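Local atomic coordinates of phosphinothricin N-acetyltransferase (Brucella ovis, PDB entry 5DWM), a protein that binds acetyl-CoA and probably acts as an acyltransferase of the GNAT family, passing the acetyl group to an acceptor substrate. Residues A[59-64]-A[115-120]; A[63-68]-A[107-112]; A[127-132]-A[167-172]. One frame throughout, in Å; residues are numbered along the deposited sequence.

Interaction 1: residues A[59-64]-A[115-120]; sequences GFPILV and ARISAL. Unlike the reference sequence in segment 59-64: Gly59 (reference Ser).
Pro61 and Arg116, whose CA atoms lie 6.8 Å apart, form the nearest backbone approach between the extended chain entering strand 62-67 and the C-terminal turns of helix 105-119. The chain has just left helix 45-58 through a Schellman motif at Gly59, a residue with positive phi. The proline ring is the centre of the contact, and side chains of 115-120 meet it in three different ways. Ile117 crosses it at about a right angle, bringing its CD1 methyl to 3.8 Å from CD of Pro61. Leu120 comes tip to tip, with its CD1 at 3.9 Å from the same Pro61 CD; this methyl also touches the carbonyl O of Gly59. Arg116 slides past in the opposite direction, its CB lying 4.0 Å from CG of Pro61. In the conformer described here the arginine chain is bent twice (chi2 -74°, chi3 -61°), and CB of Pro61 sits 4.0 Å above one face of the Arg116 guanidinium plane, offset toward its rim. The outer atom NH1 of Arg116 lies 3.9 Å from CD2 of Leu63, an oblique approach. The same Ile117 methyl also meets the edge of the Phe60 ring, 4.4 Å from CD1 of Phe60, and that ring is in turn set edge-to-face with Tyr79. Arg116 NH1 forms a salt bridge with Asp14 OD1 on the edge strand 11-14. The example illustrates how a long basic residue can serve both an apolar seam and a charge pair: its aliphatic base and guanidinium face pack on proline, while its nitrogen tip answers a carboxylate. The direct contact between the segments is thus wholly van der Waals, and the polar link joins the helix to the neighbouring strand.

Interaction 2: residues A[63-68]-A[107-112]; sequences LVAEAD and KLLLRE
Ala65 and Leu109 mark the closest backbone approach of strand 63-67 to helix 107-112, with the two axes 8.7 Å apart and running at 144° to each other. The packing of side chain on side chain centres on Leu109. With chi1 at -82°, its CG stands beside its own backbone N and anti to the carbonyl carbon, and this brings the branch point to 4.1 Å from CB of Ala65. The CD2 methyl of Leu109 reaches further and rests 4.0 Å from CB of Leu63, so one leucine branch spans two residues whose side chains leave the same face of the strand. A second kind of contact sets methyls against the main chain. Leu109 CD2 lies 3.8 Å from the carbonyl carbon of Val64 and 3.9 Å from N of Ala65, settling on the peptide unit that joins Val64 to Ala65. In the reverse sense, CD1 of Leu63 lies 4.0 Å from the carbonyl O of Leu109. The third kind uses the aliphatic part of a charged residue. Glu112 and Leu63 cross at about a right angle, and CG of Glu112 comes to 3.8 Å from Leu63 CD1. The glutamate chain is bent at chi2 (61°), and it is its methylene, not its carboxylate, that meets the leucine. Leu109 also lies beside Ile94 and Ile96 of strand 89-96, residues of the acetyl-CoA site, which is without ligand in this chain. Helix 105-119 starts at the glycine-rich loop where Gly102, Gln103 and Gly104 belong to the same site, as do Gly106 and Lys107 in its first turn, in keeping with the GNAT pyrophosphate-binding motif. Leu108 touches Ile12 of strand 11-14, while Leu110 turns to Leu141 of helix 136-144.

Interaction 3: residues A[127-132]-A[167-172]; sequences AVIGDG and VLMQLP
Ala127 pairs with Met169 and Ile129 with Val167 in an antiparallel ribbon that places the last strand of the GNAT fold, 162-172, beside strand 124-129. Both are hydrogen-bonded pairs, each closed by two backbone bonds. Ala127 N donates a hydrogen bond to Met169 O at 2.8 Å, almost straight at 171°, and Met169 N donates one to Ala127 O at 3.0 Å. Two residues on, Ile129 N bonds to Val167 O at 2.8 Å and Val167 N to Ile129 O at 2.9 Å. Between them Val128 and Leu168 form the non-hydrogen-bonded pair, where CA of Leu168 also directs a C-H to the carbonyl O of Ala127. Their side chains lie side by side and point the same way, Val128 CG2 being 3.9 Å from Leu168 CD2. On the other face of the sheet, where Ala127, Ile129, Val167 and Met169 project, Ile129 CD1 meets SD of Met169 diagonally at 3.8 Å, and chi3 of 68° then bends the Met169 methyl CE out of the extended line of its chain. The second shell differs between the faces. Helix 136-144 covers the Ile129 side, with His142 against both Ala127 and Met169 and Ser138 against Ile129. The Val128 side faces the second subunit of the dimer, where Leu168 packs on Leu168 of that neighbouring chain; Gln170 OE1 accepts a hydrogen bond from N of its Glu154. Beyond Ile129 the chain turns away from the ribbon, and Asp131 OD2 forms a salt bridge with Arg162 at the start of the partner strand. That turn brings Gly132 against Val167, backbone to methyl: CA of Gly132 lies 3.6 Å from Val167 CG2.

Overall arrangement
From the N terminus, the first of the three contacts opens where the chain leaves helix 45-58 and enters strand 62-67. Interaction 1 closes the longer loop, with 50 residues between its segments, and interaction 2 closes a shorter one within it; they share Leu63 and Val64. Because strand and helix run in roughly opposite senses, the two contacts follow one another along helix 105-119 and fix it over one wing of the sheet. Interaction 3 opens only after both have closed, so nothing crosses. Its loop holds helix 136-144 and strand 148-159, and it zips together strands 124-129 and 162-172. Its centre lies about 19 Å from that of interaction 2, on the opposite side of the chain's centre.

Interaction 1: residues A[59-64]-A[115-120]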
loop_
_atom_site.group_PDB
_atom_site.type_symbol
_atom_site.label_atom_id
_atom_site.label_comp_id
_atom_site.label_asym_id
_atom_site.label_seq_id
_atom_site.Cartn_x
_atom_site.Cartn_y
_atom_site.Cartn_z
ATOM N N GLY A 59 9.001 -16.489 3.394
ATOM C CA GLY A 59 8.679 -17.092 4.669
ATOM C C GLY A 59 7.231 -17.001 5.103
ATOM O O GLY A 59 6.919 -17.384 6.239
ATOM N N PHE A 60 6.337 -16.528 4.235
ATOM C CA PHE A 60 4.954 -16.303 4.621
ATOM C C PHE A 60 4.140 -17.586 4.503
ATOM O O PHE A 60 4.395 -18.413 3.623
ATOM C CB PHE A 60 4.325 -15.235 3.729
ATOM C CG PHE A 60 4.784 -13.837 4.050
ATOM C CD1 PHE A 60 4.362 -13.212 5.209
ATOM C CD2 PHE A 60 5.634 -13.148 3.196
ATOM C CE1 PHE A 60 4.789 -11.927 5.528
ATOM C CE2 PHE A 60 6.064 -11.853 3.505
ATOM C CZ PHE A 60 5.633 -11.246 4.673
ATOM N N PRO A 61 3.149 -17.761 5.370
ATOM C CA PRO A 61 2.282 -18.937 5.279
ATOM C C PRO A 61 1.285 -18.808 4.141
ATOM O O PRO A 61 0.798 -17.719 3.822
ATOM C CB PRO A 61 1.545 -18.930 6.623
ATOM C CG PRO A 61 1.505 -17.502 7.009
ATOM C CD PRO A 61 2.821 -16.921 6.537
ATOM N N ILE A 62 0.988 -19.953 3.531
ATOM C CA ILE A 62 0.008 -20.065 2.458
ATOM C C ILE A 62 -0.856 -21.265 2.793
ATOM O O ILE A 62 -0.339 -22.380 2.929
ATOM C CB ILE A 62 0.662 -20.260 1.078
ATOM C CG1 ILE A 62 1.732 -19.198 0.807
ATOM C CG2 ILE A 62 -0.394 -20.222 -0.004
ATOM C CD1 ILE A 62 2.557 -19.489 -0.439
ATOM N N LEU A 63 -2.160 -21.039 2.925
ATOM C CA LEU A 63 -3.081 -22.035 3.441
ATOM C C LEU A 63 -4.191 -22.318 2.439
ATOM O O LEU A 63 -4.593 -21.447 1.663
ATOM C CB LEU A 63 -3.716 -21.540 4.736
ATOM C CG LEU A 63 -2.752 -21.155 5.852
ATOM C CD1 LEU A 63 -3.553 -20.580 7.005
ATOM C CD2 LEU A 63 -1.936 -22.365 6.298
ATOM N N VAL A 64 -4.693 -23.548 2.477
ATOM C CA VAL A 64 -5.846 -23.937 1.680
ATOM C C VAL A 64 -6.872 -24.617 2.571
ATOM O O VAL A 64 -6.533 -25.228 3.588
ATOM C CB VAL A 64 -5.479 -24.840 0.478
ATOM C CG1 VAL A 64 -4.529 -24.107 -0.463
ATOM C CG2 VAL A 64 -4.892 -26.164 0.943
ATOM N N ALA A 115 -3.197 -17.279 13.440
ATOM C CA ALA A 115 -2.326 -18.080 14.300
ATOM C C ALA A 115 -0.914 -18.190 13.729
ATOM O O ALA A 115 0.069 -18.038 14.461
ATOM C CB ALA A 115 -2.928 -19.471 14.542
ATOM N N ARG A 116 -0.790 -18.450 12.423
ATOM C CA ARG A 116 0.534 -18.615 11.835
ATOM C C ARG A 116 1.305 -17.298 11.825
ATOM O O ARG A 116 2.507 -17.275 12.119
ATOM C CB ARG A 116 0.410 -19.203 10.427
ATOM C CG ARG A 116 -0.152 -20.630 10.386
ATOM C CD ARG A 116 0.881 -21.646 10.847
ATOM N NE ARG A 116 2.066 -21.636 9.995
ATOM C CZ ARG A 116 2.199 -22.354 8.884
ATOM N NH1 ARG A 116 1.221 -23.156 8.489
ATOM N NH2 ARG A 116 3.315 -22.275 8.173
ATOM N N ILE A 117 0.634 -16.192 11.490
ATOM C CA ILE A 117 1.290 -14.887 11.466
ATOM C C ILE A 117 1.700 -14.455 12.868
ATOM O O ILE A 117 2.771 -13.858 13.064
ATOM C CB ILE A 117 0.368 -13.860 10.784
ATOM C CG1 ILE A 117 0.393 -14.091 9.278
ATOM C CG2 ILE A 117 0.800 -12.428 11.123
ATOM C CD1 ILE A 117 1.785 -13.919 8.684
ATOM N N SER A 118 0.849 -14.733 13.862
ATOM C CA SER A 118 1.202 -14.423 15.240
ATOM C C SER A 118 2.436 -15.205 15.670
ATOM O O SER A 118 3.338 -14.653 16.315
ATOM C CB SER A 118 0.014 -14.724 16.154
ATOM O OG SER A 118 0.251 -14.296 17.482
ATOM N N ALA A 119 2.501 -16.488 15.301
ATOM C CA ALA A 119 3.639 -17.308 15.701
ATOM C C ALA A 119 4.941 -16.801 15.095
ATOM O O ALA A 119 6.016 -17.031 15.659
ATOM C CB ALA A 119 3.394 -18.776 15.342
ATOM N N LEU A 120 4.866 -16.098 13.964
ATOM C CA LEU A 120 6.051 -15.538 13.327
ATOM C C LEU A 120 6.509 -14.223 13.953
ATOM O O LEU A 120 7.598 -13.745 13.615
ATOM C CB LEU A 120 5.815 -15.371 11.820
ATOM C CG LEU A 120 5.712 -16.664 11.005
ATOM C CD1 LEU A 120 5.243 -16.395 9.581
ATOM C CD2 LEU A 120 7.035 -17.431 10.995
#

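Interaction 2: residues A[63-68]-A[107-112]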
loop_
_atom_site.group_PDB
_atom_site.type_symbol
_atom_site.label_atom_id
_atom_site.label_comp_id
_atom_site.label_asym_id
_atom_site.label_seq_id
_atom_site.Cartn_x
_atom_site.Cartn_y
_atom_site.Cartn_z
ATOM N N LEU A 63 -2.160 -21.039 2.925
ATOM C CA LEU A 63 -3.081 -22.035 3.441
ATOM C C LEU A 63 -4.191 -22.318 2.439
ATOM O O LEU A 63 -4.593 -21.447 1.663
ATOM C CB LEU A 63 -3.716 -21.540 4.736
ATOM C CG LEU A 63 -2.752 -21.155 5.852
ATOM C CD1 LEU A 63 -3.553 -20.580 7.005
ATOM C CD2 LEU A 63 -1.936 -22.365 6.298
ATOM N N VAL A 64 -4.693 -23.548 2.477
ATOM C CA VAL A 64 -5.846 -23.937 1.680
ATOM C C VAL A 64 -6.872 -24.617 2.571
ATOM O O VAL A 64 -6.533 -25.228 3.588
ATOM C CB VAL A 64 -5.479 -24.840 0.478
ATOM C CG1 VAL A 64 -4.529 -24.107 -0.463
ATOM C CG2 VAL A 64 -4.892 -26.164 0.943
ATOM N N ALA A 65 -8.138 -24.507 2.178
ATOM C CA ALA A 65 -9.229 -25.234 2.810
ATOM C C ALA A 65 -9.661 -26.331 1.853
ATOM O O ALA A 65 -9.943 -26.056 0.683
ATOM C CB ALA A 65 -10.408 -24.304 3.087
ATOM N N GLU A 66 -9.709 -27.567 2.344
ATOM C CA GLU A 66 -10.027 -28.722 1.517
ATOM C C GLU A 66 -11.196 -29.482 2.122
ATOM O O GLU A 66 -11.225 -29.724 3.333
ATOM C CB GLU A 66 -8.820 -29.661 1.393
ATOM C CG GLU A 66 -9.118 -30.936 0.620
ATOM C CD GLU A 66 -7.936 -31.879 0.569
ATOM O OE1 GLU A 66 -6.790 -31.412 0.736
ATOM O OE2 GLU A 66 -8.153 -33.093 0.367
ATOM N N ALA A 67 -12.157 -29.851 1.277
ATOM C CA ALA A 67 -13.281 -30.684 1.679
ATOM C C ALA A 67 -13.669 -31.557 0.496
ATOM O O ALA A 67 -13.751 -31.074 -0.636
ATOM C CB ALA A 67 -14.479 -29.835 2.132
ATOM N N ASP A 68 -13.903 -32.843 0.772
ATOM C CA ASP A 68 -14.205 -33.833 -0.265
ATOM C C ASP A 68 -13.150 -33.830 -1.370
ATOM O O ASP A 68 -13.456 -33.968 -2.556
ATOM C CB ASP A 68 -15.619 -33.662 -0.825
ATOM C CG ASP A 68 -16.129 -34.920 -1.515
ATOM O OD1 ASP A 68 -15.648 -36.024 -1.176
ATOM O OD2 ASP A 68 -17.012 -34.805 -2.392
ATOM N N LYS A 107 -13.693 -17.897 7.573
ATOM C CA LYS A 107 -13.346 -17.800 8.988
ATOM C C LYS A 107 -12.339 -18.870 9.389
ATOM O O LYS A 107 -11.405 -18.593 10.149
ATOM C CB LYS A 107 -14.604 -17.888 9.849
ATOM C CG LYS A 107 -15.498 -16.673 9.755
ATOM C CD LYS A 107 -16.754 -16.826 10.583
ATOM C CE LYS A 107 -17.790 -17.699 9.880
ATOM N NZ LYS A 107 -19.079 -17.754 10.630
ATOM N N LEU A 108 -12.518 -20.105 8.900
ATOM C CA LEU A 108 -11.548 -21.153 9.210
ATOM C C LEU A 108 -10.166 -20.780 8.703
ATOM O O LEU A 108 -9.168 -20.959 9.413
ATOM C CB LEU A 108 -11.970 -22.487 8.594
ATOM C CG LEU A 108 -13.176 -23.198 9.172
ATOM C CD1 LEU A 108 -13.436 -24.461 8.350
ATOM C CD2 LEU A 108 -12.942 -23.524 10.651
ATOM N N LEU A 109 -10.093 -20.250 7.478
ATOM C CA LEU A 109 -8.811 -19.883 6.891
ATOM C C LEU A 109 -8.171 -18.737 7.657
ATOM O O LEU A 109 -6.978 -18.782 7.973
ATOM C CB LEU A 109 -9.002 -19.487 5.422
ATOM C CG LEU A 109 -9.082 -20.649 4.441
ATOM C CD1 LEU A 109 -9.599 -20.191 3.088
ATOM C CD2 LEU A 109 -7.734 -21.312 4.297
ATOM N N LEU A 110 -8.947 -17.688 7.941
ATOM C CA LEU A 110 -8.374 -16.496 8.557
ATOM C C LEU A 110 -7.963 -16.767 9.998
ATOM O O LEU A 110 -6.920 -16.280 10.448
ATOM C CB LEU A 110 -9.349 -15.321 8.458
ATOM C CG LEU A 110 -8.898 -13.955 8.977
ATOM C CD1 LEU A 110 -7.552 -13.536 8.375
ATOM C CD2 LEU A 110 -9.968 -12.906 8.686
ATOM N N ARG A 111 -8.749 -17.565 10.729
ATOM C CA ARG A 111 -8.338 -17.930 12.080
ATOM C C ARG A 111 -6.972 -18.605 12.070
ATOM O O ARG A 111 -6.097 -18.270 12.881
ATOM C CB ARG A 111 -9.389 -18.821 12.741
ATOM C CG ARG A 111 -8.955 -19.322 14.102
ATOM C CD ARG A 111 -10.127 -19.815 14.929
ATOM N NE ARG A 111 -11.067 -18.740 15.224
ATOM C CZ ARG A 111 -12.323 -18.705 14.794
ATOM N NH1 ARG A 111 -12.800 -19.699 14.054
ATOM N NH2 ARG A 111 -13.107 -17.683 15.113
ATOM N N GLU A 112 -6.756 -19.542 11.143
ATOM C CA GLU A 112 -5.472 -20.236 11.111
ATOM C C GLU A 112 -4.361 -19.320 10.607
ATOM O O GLU A 112 -3.226 -19.385 11.100
ATOM C CB GLU A 112 -5.577 -21.524 10.290
ATOM C CG GLU A 112 -4.305 -22.372 10.259
ATOM C CD GLU A 112 -3.857 -22.852 11.632
ATOM O OE1 GLU A 112 -2.651 -23.150 11.797
ATOM O OE2 GLU A 112 -4.704 -22.929 12.546
#

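Interaction 3: residues A[127-132]-A[167-172]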
loop_
_atom_site.group_PDB
_atom_site.type_symbol
_atom_site.label_atom_id
_atom_site.label_comp_id
_atom_site.label_asym_id
_atom_site.label_seq_id
_atom_site.Cartn_x
_atom_site.Cartn_y
_atom_site.Cartn_z
ATOM N N ALA A 127 -5.899 -5.814 6.555
ATOM C CA ALA A 127 -6.744 -6.199 5.429
ATOM C C ALA A 127 -6.955 -4.986 4.536
ATOM O O ALA A 127 -7.356 -3.924 5.017
ATOM C CB ALA A 127 -8.102 -6.727 5.904
ATOM N N VAL A 128 -6.670 -5.145 3.245
ATOM C CA VAL A 128 -6.863 -4.098 2.248
ATOM C C VAL A 128 -7.988 -4.601 1.354
ATOM O O VAL A 128 -7.756 -5.382 0.426
ATOM C CB VAL A 128 -5.564 -3.861 1.454
ATOM C CG1 VAL A 128 -5.760 -2.750 0.420
ATOM C CG2 VAL A 128 -4.435 -3.490 2.392
ATOM N N ILE A 129 -9.214 -4.194 1.656
ATOM C CA ILE A 129 -10.411 -4.818 1.095
ATOM C C ILE A 129 -10.879 -3.990 -0.096
ATOM O O ILE A 129 -11.335 -2.852 0.061
ATOM C CB ILE A 129 -11.510 -4.966 2.156
ATOM C CG1 ILE A 129 -10.984 -5.789 3.344
ATOM C CG2 ILE A 129 -12.779 -5.586 1.536
ATOM C CD1 ILE A 129 -11.951 -5.875 4.511
ATOM N N GLY A 130 -10.760 -4.561 -1.293
ATOM C CA GLY A 130 -11.218 -3.867 -2.478
ATOM C C GLY A 130 -12.731 -3.818 -2.558
ATOM O O GLY A 130 -13.429 -4.749 -2.154
ATOM N N ASP A 131 -13.238 -2.712 -3.104
ATOM C CA ASP A 131 -14.680 -2.484 -3.249
ATOM C C ASP A 131 -15.415 -2.713 -1.929
ATOM O O ASP A 131 -16.380 -3.478 -1.849
ATOM C CB ASP A 131 -15.266 -3.328 -4.384
ATOM C CG ASP A 131 -16.704 -2.947 -4.732
ATOM O OD1 ASP A 131 -17.190 -1.901 -4.252
ATOM O OD2 ASP A 131 -17.351 -3.696 -5.492
ATOM N N GLY A 132 -14.953 -2.033 -0.878
ATOM C CA GLY A 132 -15.500 -2.246 0.453
ATOM C C GLY A 132 -16.979 -1.948 0.585
ATOM O O GLY A 132 -17.635 -2.501 1.474
ATOM N N VAL A 167 -11.431 -0.460 1.656
ATOM C CA VAL A 167 -11.640 -0.440 3.102
ATOM C C VAL A 167 -10.433 -1.076 3.784
ATOM O O VAL A 167 -10.032 -2.194 3.438
ATOM C CB VAL A 167 -12.954 -1.148 3.479
ATOM C CG1 VAL A 167 -12.953 -1.535 4.959
ATOM C CG2 VAL A 167 -14.148 -0.238 3.140
ATOM N N LEU A 168 -9.837 -0.361 4.734
ATOM C CA LEU A 168 -8.689 -0.866 5.480
ATOM C C LEU A 168 -9.116 -1.278 6.884
ATOM O O LEU A 168 -9.867 -0.554 7.550
ATOM C CB LEU A 168 -7.597 0.201 5.587
ATOM C CG LEU A 168 -7.150 0.789 4.252
ATOM C CD1 LEU A 168 -6.389 2.044 4.532
ATOM C CD2 LEU A 168 -6.280 -0.196 3.518
ATOM N N MET A 169 -8.634 -2.446 7.333
ATOM C CA MET A 169 -8.908 -2.946 8.676
ATOM C C MET A 169 -7.635 -3.556 9.251
ATOM O O MET A 169 -6.779 -4.045 8.510
ATOM C CB MET A 169 -10.023 -4.003 8.665
ATOM C CG MET A 169 -11.270 -3.564 7.902
ATOM S SD MET A 169 -12.639 -4.722 8.053
ATOM C CE MET A 169 -13.043 -4.535 9.791
ATOM N N GLN A 170 -7.516 -3.557 10.578
ATOM C CA GLN A 170 -6.304 -4.105 11.176
ATOM C C GLN A 170 -6.604 -4.856 12.467
ATOM O O GLN A 170 -7.600 -4.609 13.149
ATOM C CB GLN A 170 -5.199 -3.051 11.391
ATOM C CG GLN A 170 -5.512 -2.028 12.468
ATOM C CD GLN A 170 -4.417 -0.983 12.633
ATOM O OE1 GLN A 170 -4.689 0.213 12.577
ATOM N NE2 GLN A 170 -3.179 -1.431 12.861
ATOM N N LEU A 171 -5.696 -5.769 12.798
ATOM C CA LEU A 171 -5.802 -6.609 13.986
ATOM C C LEU A 171 -4.441 -6.596 14.661
ATOM O O LEU A 171 -3.435 -6.981 14.028
ATOM C CB LEU A 171 -6.162 -8.036 13.577
ATOM C CG LEU A 171 -6.260 -9.059 14.706
ATOM C CD1 LEU A 171 -7.540 -8.874 15.521
ATOM C CD2 LEU A 171 -6.185 -10.465 14.136
ATOM N N PRO A 172 -4.352 -6.212 15.928
ATOM C CA PRO A 172 -3.065 -6.267 16.622
ATOM C C PRO A 172 -2.735 -7.693 17.022
ATOM O O PRO A 172 -3.620 -8.505 17.309
ATOM C CB PRO A 172 -3.307 -5.401 17.863
ATOM C CG PRO A 172 -4.778 -5.619 18.161
ATOM C CD PRO A 172 -5.450 -5.773 16.811
#